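Local coordinates for ribosomal RNA processing protein 6 (PDB 4NLC), which probably trims RNA from its 3' end as an exosome-associated 3'-5' exoribonuclease, this chain being its catalytic core, at residues A[86-98]-A[109-121]. The protein carries 1 engineered substitution. Sequence-based numbering, arbitrary orientation.
Sequences VLLNETEIAVDLE and TCLMQISTRTQDF
E92 and R117 form a salt bridge: R117 NE donates a hydrogen bond to E92 OE2 at 2.8 Å, on the oxygen's anti side and within the guanidinium plane, and R117 NH2 adds a weak bond to the same oxygen. The carboxylate and guanidinium planes stand 77° apart, and NH2 also pairs with D231. A water joins E90 OE1 to T116 OG1, T118 OG1 and Q119 OE1, tying the turn after the helix to the neighbouring loop.

Between strands 92-98 and 109-115, antiparallel ladder bonds pair A94 with S115 and D96 with Q113; Q113 N reaches D96 O at 2.8 Å from above the carbonyl plane. C110 and L111 both face E98 in a classic beta bulge: C110 N gives E98 O a 2.8 Å bond and E98 N donates to L111 O, whereas L111 N to E98 O is weak.

Apolar chains suit the buried face of V95, L97, M112 and I114, partly covered by helix 152-162. L97 CD2 meets M112 CE at 3.7 Å. With I114 CG1 beside the backbone N (chi1 -61°), CG2 falls anti to that nitrogen, 3.6 Å from L87 CD2. D96 and E98 share the other face, near D222 and, for D96, D154, consistent with the metal-binding acidic site of DEDD exonucleases, in their RNase H-like fold.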
ATOM      1  N   VAL A  86      -2.173  12.897 -21.169  1.00 28.31           N
ATOM      2  CA  VAL A  86      -3.489  13.453 -20.831  1.00 28.76           C
ATOM      3  C   VAL A  86      -3.353  14.141 -19.436  1.00 31.83           C
ATOM      4  O   VAL A  86      -3.717  15.304 -19.286  1.00 32.46           O
ATOM      5  CB  VAL A  86      -4.606  12.356 -20.818  1.00 31.83           C
ATOM      6  CG1 VAL A  86      -5.829  12.802 -20.021  1.00 31.09           C
ATOM      7  CG2 VAL A  86      -5.004  11.951 -22.235  1.00 32.11           C
ATOM      8  N   LEU A  87      -2.785  13.424 -18.453  1.00 26.44           N
ATOM      9  CA  LEU A  87      -2.596  13.926 -17.106  1.00 25.11           C
ATOM     10  C   LEU A  87      -1.757  15.206 -17.035  1.00 29.34           C
ATOM     11  O   LEU A  87      -2.000  16.040 -16.152  1.00 27.96           O
ATOM     12  CB  LEU A  87      -2.023  12.843 -16.204  1.00 24.28           C
ATOM     13  CG  LEU A  87      -2.815  11.535 -16.022  1.00 26.13           C
ATOM     14  CD1 LEU A  87      -2.136  10.669 -15.006  1.00 24.05           C
ATOM     15  CD2 LEU A  87      -4.292  11.775 -15.629  1.00 27.25           C
ATOM     16  N   LEU A  88      -0.799  15.377 -17.986  1.00 26.59           N
ATOM     17  CA  LEU A  88       0.071  16.552 -18.072  1.00 26.09           C
ATOM     18  C   LEU A  88      -0.678  17.839 -18.448  1.00 33.98           C
ATOM     19  O   LEU A  88      -0.116  18.908 -18.276  1.00 34.79           O
ATOM     20  CB  LEU A  88       1.288  16.338 -18.994  1.00 25.49           C
ATOM     21  CG  LEU A  88       2.379  15.329 -18.537  1.00 30.41           C
ATOM     22  CD1 LEU A  88       3.341  14.991 -19.705  1.00 30.22           C
ATOM     23  CD2 LEU A  88       3.162  15.806 -17.308  1.00 30.74           C
ATOM     24  N   ASN A  89      -1.927  17.751 -18.949  1.00 33.34           N
ATOM     25  CA  ASN A  89      -2.746  18.923 -19.289  1.00 34.84           C
ATOM     26  C   ASN A  89      -3.740  19.309 -18.162  1.00 39.32           C
ATOM     27  O   ASN A  89      -4.566  20.211 -18.351  1.00 39.63           O
ATOM     28  CB  ASN A  89      -3.490  18.706 -20.609  1.00 42.03           C
ATOM     29  CG  ASN A  89      -2.650  18.933 -21.834  1.00 76.46           C
ATOM     30  OD1 ASN A  89      -1.834  19.860 -21.909  1.00 68.01           O
ATOM     31  ND2 ASN A  89      -2.855  18.100 -22.839  1.00 76.45           N
ATOM     32  N   GLU A  90      -3.659  18.622 -16.997  1.00 34.15           N
ATOM     33  CA  GLU A  90      -4.523  18.872 -15.832  1.00 33.33           C
ATOM     34  C   GLU A  90      -3.780  19.647 -14.741  1.00 35.26           C
ATOM     35  O   GLU A  90      -2.556  19.589 -14.662  1.00 33.82           O
ATOM     36  CB  GLU A  90      -5.047  17.540 -15.260  1.00 33.84           C
ATOM     37  CG  GLU A  90      -5.708  16.620 -16.284  1.00 39.14           C
ATOM     38  CD  GLU A  90      -6.983  17.127 -16.943  1.00 52.29           C
ATOM     39  OE1 GLU A  90      -7.249  16.718 -18.095  1.00 57.03           O
ATOM     40  OE2 GLU A  90      -7.720  17.920 -16.315  1.00 38.14           O
ATOM     41  N   THR A  91      -4.509  20.386 -13.916  1.00 32.81           N
ATOM     42  CA  THR A  91      -3.921  21.140 -12.792  1.00 32.46           C
ATOM     43  C   THR A  91      -4.139  20.382 -11.467  1.00 33.68           C
ATOM     44  O   THR A  91      -3.521  20.705 -10.452  1.00 33.71           O
ATOM     45  CB  THR A  91      -4.464  22.579 -12.749  1.00 41.00           C
ATOM     46  OG1 THR A  91      -5.888  22.532 -12.715  1.00 37.51           O
ATOM     47  CG2 THR A  91      -3.983  23.423 -13.931  1.00 36.35           C
ATOM     48  N   GLU A  92      -5.029  19.387 -11.485  1.00 26.97           N
ATOM     49  CA  GLU A  92      -5.333  18.524 -10.357  1.00 25.60           C
ATOM     50  C   GLU A  92      -5.922  17.200 -10.815  1.00 29.93           C
ATOM     51  O   GLU A  92      -6.772  17.165 -11.710  1.00 28.80           O
ATOM     52  CB  GLU A  92      -6.188  19.192  -9.254  1.00 27.03           C
ATOM     53  CG  GLU A  92      -7.633  19.491  -9.606  1.00 34.39           C
ATOM     54  CD  GLU A  92      -7.867  20.748 -10.413  1.00 49.66           C
ATOM     55  OE1 GLU A  92      -7.076  21.710 -10.269  1.00 31.49           O
ATOM     56  OE2 GLU A  92      -8.827  20.755 -11.217  1.00 46.78           O
ATOM     57  N   ILE A  93      -5.442  16.103 -10.200  1.00 25.57           N
ATOM     58  CA  ILE A  93      -5.897  14.742 -10.512  1.00 24.35           C
ATOM     59  C   ILE A  93      -6.129  14.042  -9.208  1.00 28.33           C
ATOM     60  O   ILE A  93      -5.452  14.374  -8.228  1.00 26.05           O
ATOM     61  CB  ILE A  93      -4.903  13.948 -11.422  1.00 25.62           C
ATOM     62  CG1 ILE A  93      -3.598  13.547 -10.660  1.00 25.22           C
ATOM     63  CG2 ILE A  93      -4.599  14.686 -12.755  1.00 24.66           C
ATOM     64  CD1 ILE A  93      -2.576  12.674 -11.459  1.00 28.01           C
ATOM     65  N   ALA A  94      -7.075  13.073  -9.190  1.00 26.21           N
ATOM     66  CA  ALA A  94      -7.411  12.280  -7.996  1.00 24.82           C
ATOM     67  C   ALA A  94      -6.815  10.913  -8.212  1.00 28.66           C
ATOM     68  O   ALA A  94      -6.967  10.345  -9.295  1.00 27.50           O
ATOM     69  CB  ALA A  94      -8.914  12.173  -7.829  1.00 24.97           C
ATOM     70  N   VAL A  95      -6.084  10.409  -7.208  1.00 25.41           N
ATOM     71  CA  VAL A  95      -5.403   9.133  -7.288  1.00 24.21           C
ATOM     72  C   VAL A  95      -5.761   8.242  -6.085  1.00 30.16           C
ATOM     73  O   VAL A  95      -5.941   8.727  -4.961  1.00 30.90           O
ATOM     74  CB  VAL A  95      -3.851   9.301  -7.439  1.00 27.56           C
ATOM     75  CG1 VAL A  95      -3.164   7.959  -7.751  1.00 27.14           C
ATOM     76  CG2 VAL A  95      -3.470  10.356  -8.494  1.00 26.18           C
ATOM     77  N   ASP A  96      -5.836   6.931  -6.336  1.00 26.13           N
ATOM     78  CA  ASP A  96      -5.994   5.879  -5.340  1.00 26.37           C
ATOM     79  C   ASP A  96      -5.291   4.598  -5.839  1.00 30.39           C
ATOM     80  O   ASP A  96      -4.948   4.480  -7.017  1.00 30.35           O
ATOM     81  CB  ASP A  96      -7.464   5.634  -4.944  1.00 28.47           C
ATOM     82  CG  ASP A  96      -7.652   4.814  -3.661  1.00 36.27           C
ATOM     83  OD1 ASP A  96      -6.709   4.787  -2.817  1.00 33.96           O
ATOM     84  OD2 ASP A  96      -8.741   4.210  -3.496  1.00 42.39           O
ATOM     85  N   LEU A  97      -5.040   3.663  -4.935  1.00 26.29           N
ATOM     86  CA  LEU A  97      -4.364   2.419  -5.274  1.00 24.32           C
ATOM     87  C   LEU A  97      -5.088   1.256  -4.627  1.00 26.26           C
ATOM     88  O   LEU A  97      -5.643   1.416  -3.539  1.00 25.92           O
ATOM     89  CB  LEU A  97      -2.920   2.439  -4.701  1.00 24.13           C
ATOM     90  CG  LEU A  97      -1.900   3.506  -5.127  1.00 27.86           C
ATOM     91  CD1 LEU A  97      -0.597   3.332  -4.354  1.00 27.73           C
ATOM     92  CD2 LEU A  97      -1.557   3.401  -6.581  1.00 28.05           C
ATOM     93  N   GLU A  98      -5.030   0.067  -5.256  1.00 22.42           N
ATOM     94  CA  GLU A  98      -5.486  -1.184  -4.624  1.00 22.36           C
ATOM     95  C   GLU A  98      -4.217  -2.027  -4.412  1.00 27.36           C
ATOM     96  O   GLU A  98      -3.238  -1.888  -5.164  1.00 27.96           O
ATOM     97  CB  GLU A  98      -6.585  -1.911  -5.401  1.00 23.73           C
ATOM     98  CG  GLU A  98      -7.836  -1.072  -5.638  1.00 28.91           C
ATOM     99  CD  GLU A  98      -8.583  -0.564  -4.417  1.00 42.93           C
ATOM    100  OE1 GLU A  98      -8.424  -1.150  -3.323  1.00 31.54           O
ATOM    101  OE2 GLU A  98      -9.345   0.418  -4.561  1.00 47.46           O
ATOM    102  N   THR A 109       1.410  -3.365  -4.987  1.00 23.61           N
ATOM    103  CA  THR A 109       0.294  -2.626  -5.561  1.00 22.82           C
ATOM    104  C   THR A 109      -0.281  -3.397  -6.752  1.00 26.09           C
ATOM    105  O   THR A 109       0.462  -3.821  -7.643  1.00 24.94           O
ATOM    106  CB  THR A 109       0.729  -1.220  -5.938  1.00 23.39           C
ATOM    107  OG1 THR A 109       1.398  -0.657  -4.809  1.00 25.31           O
ATOM    108  CG2 THR A 109      -0.460  -0.339  -6.338  1.00 18.79           C
ATOM    109  N   CYS A 110      -1.604  -3.521  -6.778  1.00 23.12           N
ATOM    110  CA  CYS A 110      -2.340  -4.228  -7.829  1.00 23.38           C
ATOM    111  C   CYS A 110      -2.968  -3.346  -8.910  1.00 26.97           C
ATOM    112  O   CYS A 110      -3.088  -3.773 -10.061  1.00 27.22           O
ATOM    113  CB  CYS A 110      -3.399  -5.105  -7.190  1.00 23.65           C
ATOM    114  SG  CYS A 110      -2.712  -6.506  -6.296  1.00 28.39           S
ATOM    115  N   LEU A 111      -3.428  -2.161  -8.520  1.00 22.55           N
ATOM    116  CA  LEU A 111      -4.184  -1.276  -9.387  1.00 22.82           C
ATOM    117  C   LEU A 111      -4.002   0.144  -8.945  1.00 28.29           C
ATOM    118  O   LEU A 111      -3.791   0.400  -7.760  1.00 28.09           O
ATOM    119  CB  LEU A 111      -5.659  -1.652  -9.211  1.00 23.10           C
ATOM    120  CG  LEU A 111      -6.596  -1.565 -10.394  1.00 27.95           C
ATOM    121  CD1 LEU A 111      -6.195  -2.543 -11.510  1.00 27.09           C
ATOM    122  CD2 LEU A 111      -8.039  -1.812  -9.930  1.00 30.90           C
ATOM    123  N   MET A 112      -4.061   1.068  -9.909  1.00 24.86           N
ATOM    124  CA  MET A 112      -3.975   2.502  -9.648  1.00 23.40           C
ATOM    125  C   MET A 112      -5.218   3.083 -10.330  1.00 27.66           C
ATOM    126  O   MET A 112      -5.521   2.731 -11.467  1.00 25.20           O
ATOM    127  CB  MET A 112      -2.685   3.120 -10.238  1.00 24.36           C
ATOM    128  CG  MET A 112      -2.604   4.637 -10.082  1.00 27.20           C
ATOM    129  SD  MET A 112      -1.115   5.374 -10.811  1.00 32.84           S
ATOM    130  CE  MET A 112       0.046   5.076  -9.526  1.00 28.87           C
ATOM    131  N   GLN A 113      -5.932   3.953  -9.636  1.00 23.30           N
ATOM    132  CA  GLN A 113      -7.109   4.581 -10.212  1.00 22.75           C
ATOM    133  C   GLN A 113      -6.785   6.064 -10.295  1.00 26.37           C
ATOM    134  O   GLN A 113      -6.143   6.624  -9.394  1.00 22.26           O
ATOM    135  CB  GLN A 113      -8.369   4.327  -9.342  1.00 24.26           C
ATOM    136  CG  GLN A 113      -8.727   2.840  -9.172  1.00 26.77           C
ATOM    137  CD  GLN A 113      -8.307   2.328  -7.832  1.00 36.84           C
ATOM    138  OE1 GLN A 113      -8.992   2.491  -6.829  1.00 45.79           O
ATOM    139  NE2 GLN A 113      -7.151   1.740  -7.770  1.00 26.52           N
ATOM    140  N   ILE A 114      -7.182   6.685 -11.398  1.00 25.13           N
ATOM    141  CA  ILE A 114      -6.959   8.112 -11.618  1.00 25.66           C
ATOM    142  C   ILE A 114      -8.214   8.737 -12.174  1.00 30.15           C
ATOM    143  O   ILE A 114      -8.722   8.267 -13.189  1.00 31.36           O
ATOM    144  CB  ILE A 114      -5.731   8.421 -12.548  1.00 28.53           C
ATOM    145  CG1 ILE A 114      -4.393   7.893 -11.969  1.00 29.25           C
ATOM    146  CG2 ILE A 114      -5.608   9.934 -12.806  1.00 27.52           C
ATOM    147  CD1 ILE A 114      -3.552   7.154 -12.976  1.00 40.97           C
ATOM    148  N   SER A 115      -8.650   9.850 -11.589  1.00 25.67           N
ATOM    149  CA  SER A 115      -9.746  10.606 -12.169  1.00 26.04           C
ATOM    150  C   SER A 115      -9.280  12.013 -12.480  1.00 29.30           C
ATOM    151  O   SER A 115      -8.542  12.619 -11.696  1.00 26.91           O
ATOM    152  CB  SER A 115     -10.956  10.679 -11.239  1.00 28.17           C
ATOM    153  OG  SER A 115     -11.648   9.449 -11.093  1.00 33.95           O
ATOM    154  N   THR A 116      -9.766  12.543 -13.602  1.00 27.16           N
ATOM    155  CA  THR A 116      -9.580  13.936 -14.007  1.00 28.50           C
ATOM    156  C   THR A 116     -10.978  14.528 -13.966  1.00 32.83           C
ATOM    157  O   THR A 116     -11.946  13.790 -13.776  1.00 32.23           O
ATOM    158  CB  THR A 116      -8.906  14.098 -15.414  1.00 32.01           C
ATOM    159  OG1 THR A 116      -9.824  13.807 -16.464  1.00 34.38           O
ATOM    160  CG2 THR A 116      -7.634  13.281 -15.575  1.00 26.52           C
ATOM    161  N   ARG A 117     -11.102  15.840 -14.186  1.00 30.60           N
ATOM    162  CA  ARG A 117     -12.403  16.513 -14.243  1.00 30.46           C
ATOM    163  C   ARG A 117     -13.295  15.960 -15.364  1.00 32.43           C
ATOM    164  O   ARG A 117     -14.500  16.140 -15.304  1.00 32.55           O
ATOM    165  CB  ARG A 117     -12.215  18.038 -14.461  1.00 29.45           C
ATOM    166  CG  ARG A 117     -11.416  18.746 -13.365  1.00 29.38           C
ATOM    167  CD  ARG A 117     -12.036  18.583 -11.979  1.00 30.90           C
ATOM    168  NE  ARG A 117     -11.305  19.414 -11.041  1.00 32.79           N
ATOM    169  CZ  ARG A 117     -11.752  19.819  -9.863  1.00 41.14           C
ATOM    170  NH1 ARG A 117     -12.935  19.416  -9.418  1.00 36.49           N
ATOM    171  NH2 ARG A 117     -11.018  20.626  -9.116  1.00 29.88           N
ATOM    172  N   THR A 118     -12.711  15.327 -16.396  1.00 28.03           N
ATOM    173  CA  THR A 118     -13.483  14.895 -17.579  1.00 28.74           C
ATOM    174  C   THR A 118     -13.592  13.383 -17.776  1.00 31.93           C
ATOM    175  O   THR A 118     -14.379  12.936 -18.616  1.00 31.09           O
ATOM    176  CB  THR A 118     -12.910  15.563 -18.854  1.00 34.27           C
ATOM    177  OG1 THR A 118     -11.470  15.462 -18.870  1.00 26.86           O
ATOM    178  CG2 THR A 118     -13.348  17.004 -18.988  1.00 32.23           C
ATOM    179  N   GLN A 119     -12.794  12.596 -17.035  1.00 28.45           N
ATOM    180  CA  GLN A 119     -12.797  11.152 -17.208  1.00 28.71           C
ATOM    181  C   GLN A 119     -12.056  10.402 -16.111  1.00 31.12           C
ATOM    182  O   GLN A 119     -11.306  11.000 -15.330  1.00 28.52           O
ATOM    183  CB  GLN A 119     -12.223  10.785 -18.594  1.00 30.85           C
ATOM    184  CG  GLN A 119     -10.790  11.228 -18.787  1.00 29.69           C
ATOM    185  CD  GLN A 119     -10.311  10.987 -20.189  1.00 40.83           C
ATOM    186  OE1 GLN A 119      -9.689  11.858 -20.801  1.00 40.55           O
ATOM    187  NE2 GLN A 119     -10.517   9.785 -20.701  1.00 29.02           N
ATOM    188  N   ASP A 120     -12.253   9.070 -16.099  1.00 27.24           N
ATOM    189  CA  ASP A 120     -11.650   8.154 -15.153  1.00 26.22           C
ATOM    190  C   ASP A 120     -10.727   7.170 -15.867  1.00 30.47           C
ATOM    191  O   ASP A 120     -10.953   6.847 -17.028  1.00 30.33           O
ATOM    192  CB  ASP A 120     -12.769   7.383 -14.406  1.00 27.68           C
ATOM    193  CG  ASP A 120     -13.723   8.248 -13.599  1.00 32.62           C
ATOM    194  OD1 ASP A 120     -13.295   9.317 -13.110  1.00 29.60           O
ATOM    195  OD2 ASP A 120     -14.885   7.847 -13.437  1.00 42.17           O
ATOM    196  N   PHE A 121      -9.711   6.667 -15.149  1.00 27.05           N
ATOM    197  CA  PHE A 121      -8.752   5.690 -15.639  1.00 25.98           C
ATOM    198  C   PHE A 121      -8.499   4.648 -14.571  1.00 27.89           C
ATOM    199  O   PHE A 121      -8.579   4.946 -13.378  1.00 26.85           O
ATOM    200  CB  PHE A 121      -7.426   6.356 -16.014  1.00 27.51           C
ATOM    201  CG  PHE A 121      -7.535   7.375 -17.126  1.00 29.37           C
ATOM    202  CD1 PHE A 121      -7.482   6.978 -18.463  1.00 31.18           C
ATOM    203  CD2 PHE A 121      -7.695   8.731 -16.839  1.00 31.00           C
ATOM    204  CE1 PHE A 121      -7.572   7.920 -19.494  1.00 32.29           C
ATOM    205  CE2 PHE A 121      -7.774   9.675 -17.869  1.00 34.32           C
ATOM    206  CZ  PHE A 121      -7.690   9.261 -19.191  1.00 32.97           C
TER
HETATM  207  O   HOH W   1      -8.992  14.147 -19.009  1.00 30.46           O
HETATM  208  O   HOH W   2      -8.439  17.092 -13.787  1.00 30.87           O
HETATM  209  O   HOH W   3     -10.185  17.570 -17.472  1.00 46.20           O